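PDB 6QGM: VirX1 from Cyanophage Syn10, which iodinates diverse substrates as a viral halogenase of the tryptophan halogenase family, in which catalysis is probably flavin-dependent. Local coordinates for residues L445-T449 with I450-T454. Numbering follows the deposited sequence.
Sequences LSTDT and IGLNT
Asn-453 turns back to bond Thr-449 at the C-terminal end of helix 441-451, where a pi-type turn widens the last coil and a residue of positive phi follows it. Among the backbone bonds, Ile-450 N still gives the regular i-to-i+4 bond to Ser-446 O (3.0 Å). One residue pair later the spacing grows to five, as Leu-452 N reaches Thr-447 O at 2.9 Å. The closing bond joins residues six apart in sequence, Thr-454 N to Asp-448 O (2.9 Å). Asparagine suits position 453 because it enters the left-handed helical region more readily than most residues, here with phi 55°.

Two side chains add polar bonds: Thr-449 to the preceding turn and Asn-453 to the helix end. Threonine's short hydroxyl branch can reach back to the i-4 carbonyl: Thr-449 OG1 sits between its own N and carbonyl carbon (chi1 55°), from where it bonds Leu-445 O at 2.7 Å; Thr-449 N reaches the same oxygen from the opposite face of the carbonyl plane. The Asn-453 amide lies almost flat with the Thr-449 carbonyl, and ND2 donates to Thr-449 O at 2.8 Å with an N-H...O angle of 157°. Thr-454 OG1 turns elsewhere, to Asn-112.

Tyr-371 of the second subunit packs on both Thr-449 and Asn-453, so the helix end forms part of a subunit interface. Apolar Ile-450 suits its buried position, with CB and CG1 beside Ser-446 O. Looser van der Waals contacts set methyls against oxygens: Leu-452 CD1 lies 4.1 Å from Asp-448 OD1, its chain passing obliquely to the aspartate, and Thr-454 CG2 lies 3.5 Å from Asp-448 O.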
loop_
_atom_site.group_PDB
_atom_site.type_symbol
_atom_site.label_atom_id
_atom_site.label_comp_id
_atom_site.label_asym_id
_atom_site.label_seq_id
_atom_site.Cartn_x
_atom_site.Cartn_y
_atom_site.Cartn_z
ATOM N N LEU B 445 9.197 -9.339 3.291
ATOM C CA LEU B 445 10.525 -9.995 3.342
ATOM C C LEU B 445 10.457 -11.305 2.557
ATOM O O LEU B 445 11.440 -11.625 1.873
ATOM C CB LEU B 445 10.905 -10.240 4.808
ATOM C CG LEU B 445 12.236 -10.932 5.060
ATOM C CD1 LEU B 445 13.380 -10.085 4.515
ATOM C CD2 LEU B 445 12.403 -11.178 6.548
ATOM N N SER B 446 9.348 -12.035 2.687
ATOM C CA SER B 446 9.144 -13.362 2.062
ATOM C C SER B 446 9.087 -13.168 0.550
ATOM O O SER B 446 9.769 -13.929 -0.157
ATOM C CB SER B 446 7.911 -14.049 2.599
ATOM O OG SER B 446 8.147 -14.556 3.915
ATOM N N THR B 447 8.329 -12.157 0.109
ATOM C CA THR B 447 8.205 -11.718 -1.306
ATOM C C THR B 447 9.574 -11.323 -1.871
ATOM O O THR B 447 9.883 -11.716 -3.013
ATOM C CB THR B 447 7.241 -10.536 -1.427
ATOM O OG1 THR B 447 5.951 -11.084 -1.186
ATOM C CG2 THR B 447 7.300 -9.863 -2.785
ATOM N N ASP B 448 10.344 -10.536 -1.119
ATOM C CA ASP B 448 11.627 -9.980 -1.618
ATOM C C ASP B 448 12.652 -11.118 -1.770
ATOM O O ASP B 448 13.361 -11.133 -2.806
ATOM C CB ASP B 448 12.108 -8.833 -0.725
ATOM C CG ASP B 448 11.273 -7.569 -0.871
ATOM O OD1 ASP B 448 10.357 -7.561 -1.706
ATOM O OD2 ASP B 448 11.546 -6.592 -0.151
ATOM N N THR B 449 12.706 -12.039 -0.802
ATOM C CA THR B 449 13.753 -13.094 -0.702
ATOM C C THR B 449 13.377 -14.267 -1.619
ATOM O O THR B 449 14.074 -14.467 -2.624
ATOM C CB THR B 449 13.985 -13.526 0.752
ATOM O OG1 THR B 449 12.728 -13.932 1.274
ATOM C CG2 THR B 449 14.540 -12.436 1.629
ATOM N N ILE B 450 12.297 -14.988 -1.314
ATOM C CA ILE B 450 11.867 -16.192 -2.091
ATOM C C ILE B 450 11.333 -15.742 -3.462
ATOM O O ILE B 450 11.665 -16.396 -4.461
ATOM C CB ILE B 450 10.826 -17.010 -1.300
ATOM C CG1 ILE B 450 11.335 -17.372 0.097
ATOM C CG2 ILE B 450 10.395 -18.241 -2.073
ATOM C CD1 ILE B 450 10.243 -17.740 1.067
ATOM N N GLY B 451 10.535 -14.669 -3.511
ATOM C CA GLY B 451 9.854 -14.208 -4.736
ATOM C C GLY B 451 10.813 -13.586 -5.742
ATOM O O GLY B 451 10.884 -14.100 -6.896
ATOM N N LEU B 452 11.540 -12.544 -5.307
ATOM C CA LEU B 452 12.378 -11.638 -6.145
ATOM C C LEU B 452 13.888 -11.870 -5.944
ATOM O O LEU B 452 14.672 -11.210 -6.659
ATOM C CB LEU B 452 12.009 -10.188 -5.803
ATOM C CG LEU B 452 10.584 -9.766 -6.169
ATOM C CD1 LEU B 452 10.296 -8.354 -5.712
ATOM C CD2 LEU B 452 10.315 -9.918 -7.654
ATOM N N ASN B 453 14.288 -12.732 -5.002
ATOM C CA ASN B 453 15.703 -13.132 -4.746
ATOM C C ASN B 453 16.569 -11.888 -4.500
ATOM O O ASN B 453 17.694 -11.816 -5.034
ATOM C CB ASN B 453 16.248 -14.022 -5.869
ATOM C CG ASN B 453 15.482 -15.328 -6.014
ATOM O OD1 ASN B 453 15.522 -15.983 -7.054
ATOM N ND2 ASN B 453 14.797 -15.744 -4.968
ATOM N N THR B 454 16.094 -10.964 -3.665
ATOM C CA THR B 454 16.728 -9.638 -3.462
ATOM C C THR B 454 16.541 -9.185 -2.013
ATOM O O THR B 454 15.506 -9.532 -1.407
ATOM C CB THR B 454 16.137 -8.584 -4.412
ATOM O OG1 THR B 454 16.968 -7.422 -4.397
ATOM C CG2 THR B 454 14.736 -8.159 -4.037
#